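Local coordinates for nucleoprotein (PDB 5N4K) that probably packages the positive-strand RNA genome of human coronavirus NL63 into a helical ribonucleocapsid, this chain being its N-terminal, RNA-binding domain, at residues S30-L35 / P132-F137; I47-V52 / V109-K113. One frame throughout, in Å; residues are numbered along the deposited sequence.

Contact 1 of 2, residues S30-L35 / P132-F137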
loop_
_atom_site.group_PDB
_atom_site.type_symbol
_atom_site.label_atom_id
_atom_site.label_comp_id
_atom_site.label_asym_id
_atom_site.label_seq_id
_atom_site.Cartn_x
_atom_site.Cartn_y
_atom_site.Cartn_z
ATOM N N SER A 30 -1.885 9.859 5.141
ATOM C CA SER A 30 -1.754 11.044 4.277
ATOM C C SER A 30 -2.149 12.276 5.046
ATOM O O SER A 30 -3.030 12.252 5.877
ATOM C CB SER A 30 -2.663 10.865 3.079
ATOM O OG SER A 30 -2.756 11.992 2.219
ATOM N N PHE A 31 -1.516 13.376 4.708
ATOM C CA PHE A 31 -1.946 14.679 5.226
ATOM C C PHE A 31 -3.322 15.051 4.737
ATOM O O PHE A 31 -3.948 15.998 5.334
ATOM C CB PHE A 31 -0.986 15.780 4.838
ATOM C CG PHE A 31 0.316 15.760 5.563
ATOM C CD1 PHE A 31 0.379 16.220 6.850
ATOM C CD2 PHE A 31 1.505 15.337 5.006
ATOM C CE1 PHE A 31 1.529 16.188 7.588
ATOM C CE2 PHE A 31 2.696 15.311 5.736
ATOM C CZ PHE A 31 2.714 15.741 7.073
ATOM N N TYR A 32 -3.822 14.460 3.662
ATOM C CA TYR A 32 -5.019 14.896 2.997
ATOM C C TYR A 32 -6.091 13.821 2.941
ATOM O O TYR A 32 -5.783 12.645 2.913
ATOM C CB TYR A 32 -4.725 15.370 1.550
ATOM C CG TYR A 32 -3.731 16.462 1.526
ATOM C CD1 TYR A 32 -4.098 17.794 1.826
ATOM C CD2 TYR A 32 -2.351 16.228 1.269
ATOM C CE1 TYR A 32 -3.168 18.817 1.927
ATOM C CE2 TYR A 32 -1.407 17.211 1.373
ATOM C CZ TYR A 32 -1.812 18.491 1.704
ATOM O OH TYR A 32 -0.973 19.541 1.728
ATOM N N MET A 33 -7.360 14.237 2.895
ATOM C CA MET A 33 -8.413 13.357 2.498
ATOM C C MET A 33 -8.144 12.748 1.135
ATOM O O MET A 33 -7.520 13.395 0.283
ATOM C CB MET A 33 -9.780 14.118 2.483
ATOM C CG MET A 33 -10.296 14.422 3.918
ATOM S SD MET A 33 -10.642 12.998 4.927
ATOM C CE MET A 33 -12.152 12.372 4.155
ATOM N N PRO A 34 -8.650 11.550 0.876
ATOM C CA PRO A 34 -8.513 10.948 -0.463
ATOM C C PRO A 34 -9.409 11.595 -1.483
ATOM O O PRO A 34 -10.388 12.310 -1.160
ATOM C CB PRO A 34 -8.892 9.503 -0.246
ATOM C CG PRO A 34 -9.844 9.535 0.924
ATOM C CD PRO A 34 -9.401 10.665 1.765
ATOM N N LEU A 35 -9.136 11.289 -2.757
ATOM C CA LEU A 35 -10.063 11.514 -3.837
ATOM C C LEU A 35 -10.671 10.156 -4.182
ATOM O O LEU A 35 -10.066 9.065 -3.997
ATOM C CB LEU A 35 -9.407 12.084 -5.078
ATOM C CG LEU A 35 -8.588 13.317 -4.801
ATOM C CD1 LEU A 35 -7.888 13.742 -6.131
ATOM C CD2 LEU A 35 -9.408 14.403 -4.206
ATOM N N PRO A 132 -6.965 14.613 8.712
ATOM C CA PRO A 132 -6.611 14.938 7.328
ATOM C C PRO A 132 -7.243 16.232 6.821
ATOM O O PRO A 132 -8.327 16.645 7.266
ATOM C CB PRO A 132 -7.096 13.711 6.550
ATOM C CG PRO A 132 -8.154 13.140 7.350
ATOM C CD PRO A 132 -7.791 13.411 8.769
ATOM N N LEU A 133 -6.564 16.932 5.990
ATOM C CA LEU A 133 -7.121 18.144 5.378
ATOM C C LEU A 133 -7.795 17.850 4.082
ATOM O O LEU A 133 -7.386 17.028 3.313
ATOM C CB LEU A 133 -5.987 19.086 5.154
ATOM C CG LEU A 133 -5.092 19.484 6.364
ATOM C CD1 LEU A 133 -3.772 19.964 5.850
ATOM C CD2 LEU A 133 -5.739 20.636 7.085
ATOM N N GLU A 134 -8.815 18.621 3.702
ATOM C CA GLU A 134 -9.386 18.541 2.416
ATOM C C GLU A 134 -8.355 19.142 1.440
ATOM O O GLU A 134 -7.834 20.271 1.589
ATOM C CB GLU A 134 -10.674 19.450 2.330
ATOM C CG GLU A 134 -11.200 19.508 0.894
ATOM C CD GLU A 134 -12.609 20.020 0.800
ATOM O OE1 GLU A 134 -12.745 21.221 0.480
ATOM O OE2 GLU A 134 -13.531 19.202 1.023
ATOM N N PRO A 135 -7.988 18.383 0.371
ATOM C CA PRO A 135 -6.999 18.923 -0.582
ATOM C C PRO A 135 -7.562 19.953 -1.523
ATOM O O PRO A 135 -8.626 19.709 -2.092
ATOM C CB PRO A 135 -6.577 17.669 -1.298
ATOM C CG PRO A 135 -7.713 16.774 -1.325
ATOM C CD PRO A 135 -8.409 17.032 0.020
ATOM N N LYS A 136 -6.871 21.048 -1.690
ATOM C CA LYS A 136 -7.279 22.094 -2.654
ATOM C C LYS A 136 -6.188 22.156 -3.734
ATOM O O LYS A 136 -4.997 21.948 -3.414
ATOM C CB LYS A 136 -7.332 23.443 -1.930
ATOM C CG LYS A 136 -8.408 23.478 -0.851
ATOM C CD LYS A 136 -9.734 23.819 -1.435
ATOM C CE LYS A 136 -9.753 25.365 -1.561
ATOM N NZ LYS A 136 -10.316 26.089 -2.740
ATOM N N PHE A 137 -6.610 22.562 -4.924
ATOM C CA PHE A 137 -5.791 22.527 -6.133
ATOM C C PHE A 137 -5.794 23.851 -6.881
ATOM O O PHE A 137 -6.791 24.633 -6.832
ATOM C CB PHE A 137 -6.186 21.408 -7.036
ATOM C CG PHE A 137 -6.199 20.040 -6.349
ATOM C CD1 PHE A 137 -5.033 19.386 -6.046
ATOM C CD2 PHE A 137 -7.398 19.481 -5.967
ATOM C CE1 PHE A 137 -5.044 18.138 -5.411
ATOM C CE2 PHE A 137 -7.412 18.244 -5.297
ATOM C CZ PHE A 137 -6.225 17.604 -5.034
#
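Pro135 lies at the apolar centre, its ring meeting three side chains of the other segment: its CB is 4.0 Å from Tyr32 CD1, its CD 4.1 Å from Met33 CB and its CG 4.1 Å from Leu35 CD2. Farther along, Leu35 CD1 approaches Phe137 CZ at 4.3 Å, and at the other end Met33 SD sits 3.5 Å from Pro132 CG. Leu35 begins strand 35-37, and it and Pro135 touch Val147 of the neighbouring outermost strand 145-147, so the contact packs on that end of the antiparallel sheet of the coronavirus N-terminal domain. Here two largely irregular segments, 97 residues apart, are joined by a single beta bridge, Tyr32 with Leu133, whose CA atoms are 4.5 Å apart. Two hydrogen bonds, Leu133 N to Phe31 O (2.9 Å, 176°) and Met33 N to Leu133 O (2.8 Å, 159°), hold it. Beyond them, Tyr32 N donates to Ser30 OG at 3.1 Å, closing an ST turn, while Ser30 OG itself also bonds Phe88 O and Tyr32 OH bonds Tyr90 OH.

Contact 2 of 2, residues I47-V52 / V109-K113. With SO4 (sulfate ion), chain J; SO4 (sulfate ion), chain G.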
loop_
_atom_site.group_PDB
_atom_site.type_symbol
_atom_site.label_atom_id
_atom_site.label_comp_id
_atom_site.label_asym_id
_atom_site.label_seq_id
_atom_site.Cartn_x
_atom_site.Cartn_y
_atom_site.Cartn_z
ATOM N N ILE A 47 -5.650 11.375 -13.474
ATOM C CA ILE A 47 -5.089 12.301 -12.570
ATOM C C ILE A 47 -4.078 13.173 -13.297
ATOM O O ILE A 47 -3.088 12.638 -13.864
ATOM C CB ILE A 47 -4.362 11.528 -11.410
ATOM C CG1 ILE A 47 -5.384 10.790 -10.557
ATOM C CG2 ILE A 47 -3.428 12.450 -10.623
ATOM C CD1 ILE A 47 -4.802 9.791 -9.563
ATOM N N PRO A 48 -4.292 14.503 -13.380
ATOM C CA PRO A 48 -3.343 15.380 -14.128
ATOM C C PRO A 48 -1.929 15.320 -13.560
ATOM O O PRO A 48 -1.715 15.101 -12.366
ATOM C CB PRO A 48 -3.930 16.772 -13.971
ATOM C CG PRO A 48 -5.387 16.481 -13.729
ATOM C CD PRO A 48 -5.432 15.289 -12.864
ATOM N N ARG A 49 -0.934 15.593 -14.454
ATOM C CA ARG A 49 0.471 15.568 -14.140
ATOM C C ARG A 49 0.817 16.396 -12.973
ATOM O O ARG A 49 1.833 16.124 -12.304
ATOM C CB ARG A 49 1.266 16.049 -15.357
ATOM C CG ARG A 49 1.142 17.562 -15.644
ATOM C CD ARG A 49 1.826 18.122 -16.839
ATOM N NE ARG A 49 1.558 19.530 -16.892
ATOM C CZ ARG A 49 2.229 20.456 -16.271
ATOM N NH1 ARG A 49 3.356 20.169 -15.644
ATOM N NH2 ARG A 49 1.801 21.711 -16.297
ATOM N N ASN A 50 0.071 17.497 -12.699
ATOM C CA ASN A 50 0.432 18.461 -11.738
ATOM C C ASN A 50 -0.621 18.596 -10.618
ATOM O O ASN A 50 -0.676 19.632 -9.947
ATOM C CB ASN A 50 0.639 19.861 -12.370
ATOM C CG ASN A 50 -0.569 20.276 -13.182
ATOM O OD1 ASN A 50 -1.421 19.535 -13.597
ATOM N ND2 ASN A 50 -0.513 21.608 -13.534
ATOM N N LEU A 51 -1.315 17.496 -10.319
ATOM C CA LEU A 51 -2.384 17.504 -9.276
ATOM C C LEU A 51 -1.717 17.297 -7.938
ATOM O O LEU A 51 -1.786 16.199 -7.328
ATOM C CB LEU A 51 -3.397 16.484 -9.601
ATOM C CG LEU A 51 -4.682 16.623 -8.682
ATOM C CD1 LEU A 51 -5.515 17.821 -9.140
ATOM C CD2 LEU A 51 -5.532 15.403 -8.685
ATOM N N VAL A 52 -1.131 18.364 -7.390
ATOM C CA VAL A 52 -0.486 18.406 -6.097
ATOM C C VAL A 52 -1.326 19.265 -5.129
ATOM O O VAL A 52 -1.500 20.464 -5.429
ATOM C CB VAL A 52 0.978 18.955 -6.138
ATOM C CG1 VAL A 52 1.608 18.862 -4.818
ATOM C CG2 VAL A 52 1.821 18.245 -7.212
ATOM N N VAL A 109 0.641 6.874 -8.853
ATOM C CA VAL A 109 0.456 7.848 -9.905
ATOM C C VAL A 109 1.227 9.101 -9.543
ATOM O O VAL A 109 0.984 9.744 -8.495
ATOM C CB VAL A 109 -1.019 8.195 -10.122
ATOM C CG1 VAL A 109 -1.149 9.248 -11.265
ATOM C CG2 VAL A 109 -1.795 6.962 -10.440
ATOM N N TRP A 110 2.208 9.568 -10.351
ATOM C CA TRP A 110 3.115 10.622 -9.993
ATOM C C TRP A 110 2.664 12.026 -10.391
ATOM O O TRP A 110 2.117 12.197 -11.521
ATOM C CB TRP A 110 4.457 10.276 -10.642
ATOM C CG TRP A 110 5.021 8.961 -10.100
ATOM C CD1 TRP A 110 4.917 7.725 -10.667
ATOM C CD2 TRP A 110 5.748 8.826 -8.903
ATOM N NE1 TRP A 110 5.591 6.821 -9.870
ATOM C CE2 TRP A 110 6.102 7.441 -8.790
ATOM C CE3 TRP A 110 6.101 9.684 -7.892
ATOM C CZ2 TRP A 110 6.781 7.006 -7.663
ATOM C CZ3 TRP A 110 6.839 9.249 -6.801
ATOM C CH2 TRP A 110 7.170 7.877 -6.738
ATOM N N VAL A 111 2.946 12.973 -9.535
ATOM C CA VAL A 111 2.510 14.369 -9.783
ATOM C C VAL A 111 3.586 15.290 -9.356
ATOM O O VAL A 111 4.347 15.089 -8.400
ATOM C CB VAL A 111 1.175 14.691 -9.048
ATOM C CG1 VAL A 111 0.002 13.992 -9.714
ATOM C CG2 VAL A 111 1.295 14.398 -7.549
ATOM N N ALA A 112 3.692 16.451 -10.079
ATOM C CA ALA A 112 4.628 17.512 -9.708
ATOM C C ALA A 112 4.176 18.818 -10.332
ATOM O O ALA A 112 3.675 18.809 -11.446
ATOM C CB ALA A 112 6.043 17.219 -10.242
ATOM N N LYS A 113 4.387 19.891 -9.604
ATOM C CA LYS A 113 4.194 21.195 -10.175
ATOM C C LYS A 113 5.497 21.797 -10.686
ATOM O O LYS A 113 6.564 21.365 -10.330
ATOM C CB LYS A 113 3.658 22.119 -9.134
ATOM C CG LYS A 113 2.185 21.843 -8.814
ATOM C CD LYS A 113 1.748 22.966 -7.855
ATOM C CE LYS A 113 0.293 23.196 -7.850
ATOM N NZ LYS A 113 -0.083 24.083 -6.726
HETATM S S SO4 J . 2.139 23.685 -13.306
HETATM O O1 SO4 J . 0.716 23.495 -13.602
HETATM O O2 SO4 J . 2.449 25.111 -13.517
HETATM O O3 SO4 J . 3.058 22.849 -14.133
HETATM O O4 SO4 J . 2.453 23.129 -12.086
HETATM S S SO4 G . -1.583 18.408 -19.126
HETATM O O1 SO4 G . -2.292 18.806 -20.352
HETATM O O2 SO4 G . -0.837 19.557 -18.467
HETATM O O3 SO4 G . -2.459 17.813 -18.021
HETATM O O4 SO4 G . -0.854 17.211 -19.455
HETATM O O HOH W 1 -0.176 12.146 -13.368
#
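Val109 opens the second segment with its CA-to-CB bond directed at the other, and its CG1 lies 3.9 Å from Ile47 CB. At Trp110 the CA-to-CB bond points away from segment 47-52 and the ring meets Tyr65 edge-to-face, while water 1 donates to Trp110 O (2.9 Å) and to Ile47 O (3.0 Å). Val111 turns inward again: its CG1 is 3.9 Å from Ile47 CG2 and its CG2 3.9 Å from Val52 CG2. This strand, 108-112, is outermost in the domain's antiparallel sheet, pairing with 63-73; across from it lies a type I beta turn, Pro48 to Leu51, closed by Leu51 N to Pro48 O at 3.2 Å. The turn's Arg49 O accepts from Ala112 N (2.9 Å, 159°) and receives a CA-H...O contact from Val111 CA at 3.1 Å. Ala112 O is 3.3 Å from Asn50 CA in a second such contact. Last comes Lys113, whose CG packs 4.0 Å from Val52 CG2, whose CA lies 3.2 Å from O4 of the chain J sulfate and whose NZ reaches Ser138 OG.

Contact 2 is nested along the chain inside the loop closed by contact 1, their centres about 14 Å apart. They touch: Phe137 CD1 lies 3.5 Å from Leu51 CD1 and 3.7 Å from Val52 O, and Leu35 CD1 is 3.9 Å from Leu51 CD2. Trp66 of strand 63-73 is shared, touching Leu35 and Phe137 of contact 1 and Ile47 and Val111 of contact 2. Sulfates, probably from the crystallisation liquor, lie near both. At contact 2, Arg49 NE bonds O2 of the chain G sulfate (2.9 Å) and Arg49 NH2 bonds O3 of the chain J sulfate (2.7 Å); at contact 1, a sulfate approaches the Pro132 side chain. All four segments fall within the predicted RNA-binding region.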